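Capsid protein (Bocavirus gorilla/GBoV1/2009, PDB 7LNK) forms the T=1 icosahedral shell of a parvovirus, sixty copies of the chain assembling into the capsid that presumably encloses the viral genome. Local coordinates at residues 44-47 with 53-56; 166-171 with 183-188; 140-145 with 329-334; 124-127 with 132-135. All blocks are in the same frame, centred on the assembly; numbering follows the deposited sequence.

Contact 1. Residues 44-47 with 53-56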
loop_
_atom_site.group_PDB
_atom_site.type_symbol
_atom_site.label_atom_id
_atom_site.label_comp_id
_atom_site.label_asym_id
_atom_site.label_seq_id
_atom_site.Cartn_x
_atom_site.Cartn_y
_atom_site.Cartn_z
ATOM N N ILE A 44 109.752 -36.447 -27.930
ATOM C CA ILE A 44 109.921 -37.893 -27.916
ATOM C C ILE A 44 110.908 -38.228 -26.813
ATOM O O ILE A 44 112.096 -37.902 -26.920
ATOM C CB ILE A 44 110.430 -38.424 -29.261
ATOM C CG1 ILE A 44 109.432 -38.125 -30.367
ATOM C CG2 ILE A 44 110.650 -39.916 -29.179
ATOM C CD1 ILE A 44 109.955 -38.419 -31.738
ATOM N N ILE A 45 110.432 -38.874 -25.758
ATOM C CA ILE A 45 111.309 -39.442 -24.745
ATOM C C ILE A 45 111.672 -40.851 -25.187
ATOM O O ILE A 45 110.799 -41.700 -25.392
ATOM C CB ILE A 45 110.670 -39.409 -23.345
ATOM C CG1 ILE A 45 111.665 -39.898 -22.290
ATOM C CG2 ILE A 45 109.371 -40.172 -23.289
ATOM C CD1 ILE A 45 112.872 -39.011 -22.127
ATOM N N ASN A 46 112.963 -41.083 -25.386
ATOM C CA ASN A 46 113.470 -42.335 -25.937
ATOM C C ASN A 46 114.754 -42.679 -25.199
ATOM O O ASN A 46 115.855 -42.538 -25.746
ATOM C CB ASN A 46 113.696 -42.213 -27.442
ATOM C CG ASN A 46 113.939 -43.545 -28.106
ATOM O OD1 ASN A 46 113.435 -44.573 -27.660
ATOM N ND2 ASN A 46 114.703 -43.534 -29.188
ATOM N N PRO A 47 114.651 -43.122 -23.947
ATOM C CA PRO A 47 115.858 -43.380 -23.159
ATOM C C PRO A 47 116.717 -44.458 -23.797
ATOM O O PRO A 47 116.214 -45.466 -24.294
ATOM C CB PRO A 47 115.299 -43.839 -21.809
ATOM C CG PRO A 47 113.947 -43.233 -21.749
ATOM C CD PRO A 47 113.433 -43.320 -23.147
ATOM N N LYS A 53 111.850 -48.672 -25.232
ATOM C CA LYS A 53 110.568 -48.086 -24.876
ATOM C C LYS A 53 110.632 -46.585 -25.111
ATOM O O LYS A 53 111.660 -45.955 -24.846
ATOM C CB LYS A 53 110.195 -48.378 -23.429
ATOM C CG LYS A 53 108.799 -47.915 -23.154
ATOM C CD LYS A 53 108.347 -48.158 -21.762
ATOM C CE LYS A 53 106.988 -47.544 -21.606
ATOM N NZ LYS A 53 106.005 -48.200 -22.498
ATOM N N SER A 54 109.539 -46.018 -25.611
ATOM C CA SER A 54 109.494 -44.614 -25.980
ATOM C C SER A 54 108.086 -44.084 -25.782
ATOM O O SER A 54 107.118 -44.844 -25.732
ATOM C CB SER A 54 109.924 -44.413 -27.430
ATOM O OG SER A 54 111.268 -44.805 -27.618
ATOM N N GLN A 55 107.980 -42.765 -25.675
ATOM C CA GLN A 55 106.692 -42.098 -25.601
ATOM C C GLN A 55 106.733 -40.838 -26.449
ATOM O O GLN A 55 107.769 -40.183 -26.564
ATOM C CB GLN A 55 106.313 -41.707 -24.167
ATOM C CG GLN A 55 106.093 -42.839 -23.178
ATOM C CD GLN A 55 104.981 -43.775 -23.571
ATOM O OE1 GLN A 55 103.971 -43.358 -24.120
ATOM N NE2 GLN A 55 105.143 -45.045 -23.251
ATOM N N ARG A 56 105.596 -40.513 -27.048
ATOM C CA ARG A 56 105.325 -39.182 -27.569
ATOM C C ARG A 56 104.612 -38.404 -26.482
ATOM O O ARG A 56 103.700 -38.926 -25.839
ATOM C CB ARG A 56 104.455 -39.231 -28.822
ATOM C CG ARG A 56 105.093 -39.937 -29.968
ATOM C CD ARG A 56 106.269 -39.178 -30.488
ATOM N NE ARG A 56 105.915 -37.908 -31.104
ATOM C CZ ARG A 56 105.515 -37.793 -32.367
ATOM N NH1 ARG A 56 105.410 -38.873 -33.124
ATOM N NH2 ARG A 56 105.221 -36.606 -32.873
#
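Ile45 and Gln55 face each other as an antiparallel hydrogen-bonded pair, and the backbone does most of the holding here. Ile45 N donates to Gln55 O at 3.1 Å, on a noticeably bent path (138° at the hydrogen), while Gln55 N returns a straighter bond of 3.0 Å to Ile45 O. Both donors lie in the carbonyl plane of their acceptor. CA-H...O contacts add to the same two carbonyls: Ser54 CA reaches Ile45 O, and Ile44 CA sits 3.4 Å from Gln55 O.

The side-chain contacts divide between the two faces. On one, CG2 of Ile45 rests against CB of Gln55 at 3.5 Å. On the other, Ile44 meets its non-hydrogen-bonded partner Arg56. Twisted at both chi2 (-68°) and chi3 (-67°), the arginine chain folds back across the isoleucine, bringing CD and NE alongside Ile44 CG1, CD at 3.3 Å, and Ile44 CD1 covers one face of the guanidinium. Beyond the paired residues, CD of Pro47 lies 3.6 Å from the backbone oxygen Lys53 O.

Neighbouring subunits close over both sides: Tyr259 of a second subunit packs on Ile45 and Pro47, and Val478 of a third on Arg56. Ladder and connection together make a beta hairpin, strands 41-45 and 55-60, whose closing pairs sit at an intersubunit boundary of the parvovirus capsid.

Contact 2. Residues 166-171 with 183-188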
loop_
_atom_site.group_PDB
_atom_site.type_symbol
_atom_site.label_atom_id
_atom_site.label_comp_id
_atom_site.label_asym_id
_atom_site.label_seq_id
_atom_site.Cartn_x
_atom_site.Cartn_y
_atom_site.Cartn_z
ATOM N N GLU A 166 105.976 -46.257 -30.967
ATOM C CA GLU A 166 106.565 -47.270 -31.837
ATOM C C GLU A 166 105.672 -47.547 -33.039
ATOM O O GLU A 166 106.144 -47.999 -34.088
ATOM C CB GLU A 166 106.832 -48.554 -31.053
ATOM C CG GLU A 166 107.549 -49.631 -31.849
ATOM C CD GLU A 166 108.969 -49.246 -32.229
ATOM O OE1 GLU A 166 109.518 -48.296 -31.640
ATOM O OE2 GLU A 166 109.539 -49.880 -33.137
ATOM N N LEU A 167 104.379 -47.267 -32.906
ATOM C CA LEU A 167 103.474 -47.350 -34.044
ATOM C C LEU A 167 103.624 -46.152 -34.968
ATOM O O LEU A 167 103.328 -46.243 -36.160
ATOM C CB LEU A 167 102.037 -47.462 -33.548
ATOM C CG LEU A 167 101.418 -48.837 -33.327
ATOM C CD1 LEU A 167 102.161 -49.657 -32.312
ATOM C CD2 LEU A 167 100.007 -48.611 -32.856
ATOM N N ALA A 168 103.999 -45.003 -34.424
ATOM C CA ALA A 168 104.134 -43.775 -35.197
ATOM C C ALA A 168 105.571 -43.445 -35.583
ATOM O O ALA A 168 105.817 -42.399 -36.177
ATOM C CB ALA A 168 103.533 -42.603 -34.434
ATOM N N ASP A 169 106.541 -44.274 -35.222
ATOM C CA ASP A 169 107.907 -43.765 -35.242
ATOM C C ASP A 169 108.564 -43.797 -36.616
ATOM O O ASP A 169 109.700 -43.329 -36.734
ATOM C CB ASP A 169 108.777 -44.514 -34.231
ATOM C CG ASP A 169 108.836 -45.992 -34.487
ATOM O OD1 ASP A 169 108.102 -46.489 -35.365
ATOM O OD2 ASP A 169 109.640 -46.663 -33.813
ATOM N N LEU A 170 107.891 -44.307 -37.647
ATOM C CA LEU A 170 108.418 -44.278 -39.013
ATOM C C LEU A 170 109.801 -44.908 -39.099
ATOM O O LEU A 170 110.742 -44.343 -39.656
ATOM C CB LEU A 170 108.424 -42.856 -39.571
ATOM C CG LEU A 170 107.111 -42.255 -40.085
ATOM C CD1 LEU A 170 105.865 -42.633 -39.317
ATOM C CD2 LEU A 170 107.240 -40.755 -40.284
ATOM N N ASP A 171 109.908 -46.109 -38.555
ATOM C CA ASP A 171 111.125 -46.890 -38.625
ATOM C C ASP A 171 110.893 -48.093 -39.525
ATOM O O ASP A 171 109.768 -48.570 -39.680
ATOM C CB ASP A 171 111.583 -47.322 -37.228
ATOM C CG ASP A 171 110.537 -48.128 -36.487
ATOM O OD1 ASP A 171 109.408 -48.276 -36.987
ATOM O OD2 ASP A 171 110.848 -48.612 -35.382
ATOM N N ALA A 183 99.862 -43.616 -41.712
ATOM C CA ALA A 183 98.437 -43.388 -41.527
ATOM C C ALA A 183 98.111 -43.139 -40.065
ATOM O O ALA A 183 97.134 -42.460 -39.739
ATOM C CB ALA A 183 97.646 -44.579 -42.059
ATOM N N ILE A 184 98.920 -43.684 -39.162
ATOM C CA ILE A 184 98.674 -43.475 -37.743
ATOM C C ILE A 184 99.178 -42.104 -37.307
ATOM O O ILE A 184 98.623 -41.497 -36.387
ATOM C CB ILE A 184 99.285 -44.624 -36.923
ATOM C CG1 ILE A 184 98.572 -45.924 -37.262
ATOM C CG2 ILE A 184 99.101 -44.406 -35.452
ATOM C CD1 ILE A 184 99.224 -47.137 -36.675
ATOM N N LEU A 185 100.217 -41.575 -37.963
ATOM C CA LEU A 185 100.558 -40.172 -37.730
ATOM C C LEU A 185 99.597 -39.226 -38.421
ATOM O O LEU A 185 99.187 -38.225 -37.828
ATOM C CB LEU A 185 101.974 -39.827 -38.170
ATOM C CG LEU A 185 103.165 -40.208 -37.323
ATOM C CD1 LEU A 185 104.383 -39.774 -38.058
ATOM C CD2 LEU A 185 103.059 -39.447 -36.029
ATOM N N TYR A 186 99.257 -39.494 -39.683
ATOM C CA TYR A 186 98.405 -38.562 -40.410
ATOM C C TYR A 186 97.166 -38.220 -39.609
ATOM O O TYR A 186 96.667 -37.095 -39.676
ATOM C CB TYR A 186 98.018 -39.112 -41.778
ATOM C CG TYR A 186 99.164 -39.211 -42.741
ATOM C CD1 TYR A 186 100.165 -38.263 -42.744
ATOM C CD2 TYR A 186 99.208 -40.208 -43.694
ATOM C CE1 TYR A 186 101.204 -38.336 -43.625
ATOM C CE2 TYR A 186 100.243 -40.285 -44.586
ATOM C CZ TYR A 186 101.237 -39.342 -44.547
ATOM O OH TYR A 186 102.279 -39.407 -45.436
ATOM N N GLN A 187 96.652 -39.163 -38.840
ATOM C CA GLN A 187 95.791 -38.781 -37.733
ATOM C C GLN A 187 96.471 -39.079 -36.402
ATOM O O GLN A 187 96.416 -40.171 -35.852
ATOM C CB GLN A 187 94.469 -39.515 -37.881
ATOM C CG GLN A 187 94.701 -40.989 -38.155
ATOM C CD GLN A 187 93.442 -41.777 -38.277
ATOM O OE1 GLN A 187 92.358 -41.220 -38.381
ATOM N NE2 GLN A 187 93.578 -43.088 -38.337
ATOM N N MET A 188 97.072 -38.029 -35.862
ATOM C CA MET A 188 97.440 -37.943 -34.470
ATOM C C MET A 188 96.761 -36.721 -33.894
ATOM O O MET A 188 97.070 -35.607 -34.335
ATOM C CB MET A 188 98.949 -37.860 -34.304
ATOM C CG MET A 188 99.390 -37.653 -32.877
ATOM S SD MET A 188 101.169 -37.755 -32.665
ATOM C CE MET A 188 101.716 -36.281 -33.481
#
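This is a buried, mainly apolar contact between the ends of two short helices, where the CA atoms of Ala168 and Leu185 are nearest, 5.7 Å apart, in the excursion that separates strand 153-160 from strand 199-201. No hydrogen bond crosses it.

Leu185 carries most of it. Its two methyls divide the work: CD2 lies against Ala168 CB at 3.6 Å, while CD1 is shared between the carbonyl oxygen Ala168 O and CD1 of Leu170, both 3.5 Å away. Leu170, first to leave helical angles after the weakly bonded helix, has a left-handed conformation (phi 55°), and its side chain reaches toward that of Leu185 tip to tip; its second methyl, CD2, also approaches Leu185 CD1, at 3.8 Å. Beside this cluster, Leu167 CD2 and Ile184 CD1 make a looser touch at 4.2 Å.

Further aliphatic side chains adjoin it: Ile163 of the same chain touches Ala168 and Ile184, Ile472 of a third subunit Leu170 and Leu185, and Leu346 of a second subunit Ile184. Leu185 O accepts a hydrogen bond from Arg460 NH1 of the second subunit. Helices 165-168 and 179-186 thus pack through aliphatic side chains where subunits of the parvovirus capsid meet.

Contact 3. Residues 140-145 with 329-334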
loop_
_atom_site.group_PDB
_atom_site.type_symbol
_atom_site.label_atom_id
_atom_site.label_comp_id
_atom_site.label_asym_id
_atom_site.label_seq_id
_atom_site.Cartn_x
_atom_site.Cartn_y
_atom_site.Cartn_z
ATOM N N TRP A 140 98.216 -42.727 -8.626
ATOM C CA TRP A 140 99.510 -42.817 -7.964
ATOM C C TRP A 140 100.502 -41.774 -8.448
ATOM O O TRP A 140 101.709 -41.987 -8.341
ATOM C CB TRP A 140 100.132 -44.204 -8.130
ATOM C CG TRP A 140 99.325 -45.282 -7.512
ATOM C CD1 TRP A 140 98.443 -46.098 -8.142
ATOM C CD2 TRP A 140 99.291 -45.642 -6.133
ATOM N NE1 TRP A 140 97.874 -46.960 -7.249
ATOM C CE2 TRP A 140 98.377 -46.700 -6.004
ATOM C CE3 TRP A 140 99.951 -45.181 -4.995
ATOM C CZ2 TRP A 140 98.105 -47.299 -4.786
ATOM C CZ3 TRP A 140 99.674 -45.778 -3.788
ATOM C CH2 TRP A 140 98.763 -46.824 -3.692
ATOM N N ASP A 141 100.031 -40.652 -8.976
ATOM C CA ASP A 141 100.920 -39.562 -9.336
ATOM C C ASP A 141 101.286 -38.740 -8.111
ATOM O O ASP A 141 100.544 -38.679 -7.131
ATOM C CB ASP A 141 100.273 -38.664 -10.384
ATOM C CG ASP A 141 100.196 -39.318 -11.735
ATOM O OD1 ASP A 141 100.869 -40.349 -11.932
ATOM O OD2 ASP A 141 99.477 -38.793 -12.608
ATOM N N GLU A 142 102.441 -38.090 -8.180
ATOM C CA GLU A 142 102.899 -37.226 -7.106
ATOM C C GLU A 142 102.415 -35.792 -7.250
ATOM O O GLU A 142 102.788 -34.942 -6.439
ATOM C CB GLU A 142 104.423 -37.248 -7.029
ATOM C CG GLU A 142 104.965 -38.577 -6.595
ATOM C CD GLU A 142 106.467 -38.606 -6.557
ATOM O OE1 GLU A 142 107.095 -37.652 -7.053
ATOM O OE2 GLU A 142 107.024 -39.585 -6.026
ATOM N N ASP A 143 101.606 -35.505 -8.260
ATOM C CA ASP A 143 101.048 -34.181 -8.477
ATOM C C ASP A 143 99.955 -33.821 -7.481
ATOM O O ASP A 143 99.463 -32.693 -7.507
ATOM C CB ASP A 143 100.527 -34.074 -9.912
ATOM C CG ASP A 143 99.435 -35.075 -10.222
ATOM O OD1 ASP A 143 98.946 -35.744 -9.297
ATOM O OD2 ASP A 143 99.066 -35.201 -11.404
ATOM N N VAL A 144 99.566 -34.748 -6.616
ATOM C CA VAL A 144 98.367 -34.586 -5.813
ATOM C C VAL A 144 98.582 -33.540 -4.720
ATOM O O VAL A 144 99.714 -33.229 -4.331
ATOM C CB VAL A 144 97.992 -35.960 -5.232
ATOM C CG1 VAL A 144 99.071 -36.417 -4.286
ATOM C CG2 VAL A 144 96.634 -35.949 -4.575
ATOM N N MET A 145 97.475 -32.984 -4.234
ATOM C CA MET A 145 97.477 -32.013 -3.152
ATOM C C MET A 145 98.224 -32.555 -1.934
ATOM O O MET A 145 98.176 -33.754 -1.654
ATOM C CB MET A 145 96.034 -31.664 -2.794
ATOM C CG MET A 145 95.851 -30.756 -1.621
ATOM S SD MET A 145 94.157 -30.204 -1.366
ATOM C CE MET A 145 93.360 -31.679 -0.767
ATOM N N GLN A 329 106.778 -43.167 -0.134
ATOM C CA GLN A 329 105.901 -42.287 0.621
ATOM C C GLN A 329 106.175 -40.817 0.319
ATOM O O GLN A 329 105.274 -39.980 0.428
ATOM C CB GLN A 329 106.039 -42.596 2.107
ATOM C CG GLN A 329 104.997 -41.940 2.947
ATOM C CD GLN A 329 103.609 -42.412 2.611
ATOM O OE1 GLN A 329 103.311 -43.591 2.699
ATOM N NE2 GLN A 329 102.748 -41.487 2.222
ATOM N N THR A 330 107.398 -40.477 -0.067
ATOM C CA THR A 330 107.744 -39.115 -0.439
ATOM C C THR A 330 108.435 -39.113 -1.792
ATOM O O THR A 330 108.962 -40.139 -2.230
ATOM C CB THR A 330 108.658 -38.441 0.596
ATOM O OG1 THR A 330 109.888 -39.160 0.703
ATOM C CG2 THR A 330 107.991 -38.404 1.948
ATOM N N PRO A 331 108.443 -37.971 -2.485
ATOM C CA PRO A 331 109.101 -37.927 -3.800
ATOM C C PRO A 331 110.606 -38.095 -3.740
ATOM O O PRO A 331 111.229 -38.392 -4.763
ATOM C CB PRO A 331 108.713 -36.542 -4.325
ATOM C CG PRO A 331 107.453 -36.233 -3.640
ATOM C CD PRO A 331 107.623 -36.771 -2.262
ATOM N N GLU A 332 111.214 -37.898 -2.578
ATOM C CA GLU A 332 112.658 -38.018 -2.452
ATOM C C GLU A 332 113.103 -39.417 -2.070
ATOM O O GLU A 332 114.303 -39.638 -1.890
ATOM C CB GLU A 332 113.183 -37.019 -1.424
ATOM C CG GLU A 332 112.981 -35.571 -1.814
ATOM C CD GLU A 332 111.616 -35.050 -1.420
ATOM O OE1 GLU A 332 110.817 -35.830 -0.866
ATOM O OE2 GLU A 332 111.338 -33.859 -1.670
ATOM N N ASP A 333 112.178 -40.358 -1.943
ATOM C CA ASP A 333 112.533 -41.704 -1.531
ATOM C C ASP A 333 113.097 -42.494 -2.702
ATOM O O ASP A 333 112.601 -42.409 -3.826
ATOM C CB ASP A 333 111.314 -42.415 -0.958
ATOM C CG ASP A 333 110.895 -41.864 0.380
ATOM O OD1 ASP A 333 111.704 -41.160 1.011
ATOM O OD2 ASP A 333 109.753 -42.122 0.799
ATOM N N THR A 334 114.150 -43.260 -2.430
ATOM C CA THR A 334 114.793 -44.094 -3.432
ATOM C C THR A 334 115.199 -45.405 -2.783
ATOM O O THR A 334 115.454 -45.469 -1.581
ATOM C CB THR A 334 116.032 -43.419 -4.040
ATOM O OG1 THR A 334 116.962 -43.100 -3.001
ATOM C CG2 THR A 334 115.668 -42.154 -4.790
#
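Glu142 lays its carboxylate against Pro331, the second residue of a type I beta turn running from Thr330 to Asp333, so the contact joins two loops, far apart along the chain, at the surface of the subunit, where a second subunit adjoins.

The touch itself is van der Waals. Glu142 keeps its chain extended past CG (chi2 178°), which carries the carboxylate out to the proline; the two side chains cross obliquely. OE1 takes the ring, 3.4 Å from Pro331 CB and 3.7 Å from CG, and OE2 comes to 3.5 Å from Pro331 CA.

The charge is answered by another chain. Arg255 of a second subunit makes a salt bridge through NH1 to Glu142 OE2, and through NH2 it donates hydrogen bonds to the carbonyls of Thr330 and Asp333. One guanidinium of the neighbouring subunit therefore links both loops.

Within the turn, hydrogen bonds fix the shape presented to Glu142. Asp333 N closes it on Thr330 O at 3.2 Å, and the side chain of Asp333 returns the favour: Thr330 N donates to Asp333 OD2 at 3.0 Å, approaching from above the carboxylate, 59° out of its plane.

Contact 4. Residues 124-127 with 132-135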
loop_
_atom_site.group_PDB
_atom_site.type_symbol
_atom_site.label_atom_id
_atom_site.label_comp_id
_atom_site.label_asym_id
_atom_site.label_seq_id
_atom_site.Cartn_x
_atom_site.Cartn_y
_atom_site.Cartn_z
ATOM N N HIS A 124 94.571 -17.960 -16.305
ATOM C CA HIS A 124 93.579 -18.791 -16.967
ATOM C C HIS A 124 93.203 -19.953 -16.064
ATOM O O HIS A 124 94.077 -20.592 -15.479
ATOM C CB HIS A 124 94.130 -19.320 -18.287
ATOM C CG HIS A 124 94.473 -18.251 -19.272
ATOM N ND1 HIS A 124 93.519 -17.564 -19.985
ATOM C CD2 HIS A 124 95.663 -17.722 -19.631
ATOM C CE1 HIS A 124 94.108 -16.682 -20.769
ATOM N NE2 HIS A 124 95.409 -16.754 -20.569
ATOM N N ILE A 125 91.909 -20.221 -15.948
ATOM C CA ILE A 125 91.408 -21.369 -15.204
ATOM C C ILE A 125 90.390 -22.090 -16.065
ATOM O O ILE A 125 89.405 -21.492 -16.506
ATOM C CB ILE A 125 90.790 -20.968 -13.854
ATOM C CG1 ILE A 125 91.861 -20.444 -12.907
ATOM C CG2 ILE A 125 90.123 -22.153 -13.221
ATOM C CD1 ILE A 125 91.927 -18.964 -12.833
ATOM N N PHE A 126 90.631 -23.371 -16.305
ATOM C CA PHE A 126 89.718 -24.188 -17.091
ATOM C C PHE A 126 89.517 -25.526 -16.405
ATOM O O PHE A 126 90.480 -26.266 -16.203
ATOM C CB PHE A 126 90.248 -24.375 -18.508
ATOM C CG PHE A 126 89.466 -25.348 -19.313
ATOM C CD1 PHE A 126 88.225 -25.018 -19.800
ATOM C CD2 PHE A 126 89.992 -26.583 -19.618
ATOM C CE1 PHE A 126 87.510 -25.916 -20.535
ATOM C CE2 PHE A 126 89.283 -27.476 -20.363
ATOM C CZ PHE A 126 88.042 -27.144 -20.821
ATOM N N CYS A 127 88.278 -25.835 -16.049
ATOM C CA CYS A 127 87.910 -27.167 -15.600
ATOM C C CYS A 127 87.310 -27.929 -16.766
ATOM O O CYS A 127 86.384 -27.442 -17.420
ATOM C CB CYS A 127 86.913 -27.119 -14.443
ATOM S SG CYS A 127 86.448 -28.735 -13.770
ATOM N N ALA A 132 86.723 -33.657 -22.512
ATOM C CA ALA A 132 86.912 -33.375 -23.921
ATOM C C ALA A 132 88.373 -33.376 -24.321
ATOM O O ALA A 132 88.672 -33.378 -25.517
ATOM C CB ALA A 132 86.288 -32.027 -24.259
ATOM N N TYR A 133 89.276 -33.373 -23.357
ATOM C CA TYR A 133 90.709 -33.356 -23.564
ATOM C C TYR A 133 91.327 -34.559 -22.880
ATOM O O TYR A 133 90.720 -35.146 -21.978
ATOM C CB TYR A 133 91.317 -32.070 -22.997
ATOM C CG TYR A 133 90.869 -30.827 -23.707
ATOM C CD1 TYR A 133 91.530 -30.384 -24.836
ATOM C CD2 TYR A 133 89.793 -30.094 -23.252
ATOM C CE1 TYR A 133 91.130 -29.261 -25.490
ATOM C CE2 TYR A 133 89.388 -28.965 -23.900
ATOM C CZ TYR A 133 90.061 -28.550 -25.021
ATOM O OH TYR A 133 89.667 -27.418 -25.681
ATOM N N PRO A 134 92.527 -34.966 -23.286
ATOM C CA PRO A 134 93.200 -36.069 -22.599
ATOM C C PRO A 134 93.313 -35.793 -21.110
ATOM O O PRO A 134 93.638 -34.682 -20.689
ATOM C CB PRO A 134 94.572 -36.105 -23.268
ATOM C CG PRO A 134 94.332 -35.551 -24.601
ATOM C CD PRO A 134 93.309 -34.489 -24.436
ATOM N N ASN A 135 93.026 -36.809 -20.309
ATOM C CA ASN A 135 92.997 -36.629 -18.866
ATOM C C ASN A 135 94.383 -36.307 -18.330
ATOM O O ASN A 135 95.376 -36.926 -18.717
ATOM C CB ASN A 135 92.434 -37.870 -18.183
ATOM C CG ASN A 135 93.247 -39.100 -18.460
ATOM O OD1 ASN A 135 94.051 -39.128 -19.384
ATOM N ND2 ASN A 135 93.053 -40.129 -17.654
#
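Tyr133 and Phe126 meet ring to ring, and Tyr133 is the chain to follow. Its CB points toward strand 123-128, and CG, standing anti to the carbonyl carbon (chi1 -65°), starts the ring on its way to the phenylalanine. The first ring atom to touch is CD2, 3.9 Å from Phe126 CE2. One step on, CE2 makes the main contact, lying 3.8 Å from Phe126 CZ and equally close to Phe126 CE2. At the tip, OH passes beyond the phenylalanine and is hydrogen-bonded to Ser196 OG.

Phe126 reaches out from the strand with CG anti to its backbone N (chi1 172°), which brings CE2 and CZ of its ring to the tyrosine. The ring planes stand at 89° with centroids 5.8 Å apart, an oblique meeting.

Where the loop leaves the strand, Asp128 holds it: its OD1 accepts from Ala132 N and its OD2 from Tyr133 N. Lys457 of a second subunit packs on both Ala132 and Tyr133, while Phe417 of strand 415-420 lies against Phe126.

Carbon meets carbon across this contact, and the pair's one polar side-chain atom is bonded to serine; the rings therefore meet by van der Waals packing, while Asp128 bonds the loop backbone.

Contacts 1 and 2 are immediate neighbours, their centres 14 Å apart: Arg56 of the hairpin packs on Leu185 and Met188, so strand 55-60 joins the helix pair. Contacts 3 and 4 stand apart, with centres 22 to 33 Å from the others and from each other and no direct touch. Along the chain, contact 1 closes first and contact 4 follows; contact 3 then opens at 140-145, spans all of contact 2, and closes at 329-334. Contacts 1 and 4 both involve strands of the beta framework, whereas contacts 2 and 3 join elements in the intervening loops. All four touch a second subunit, and contacts 1, 2 and 4 a third, so each lies at a subunit interface.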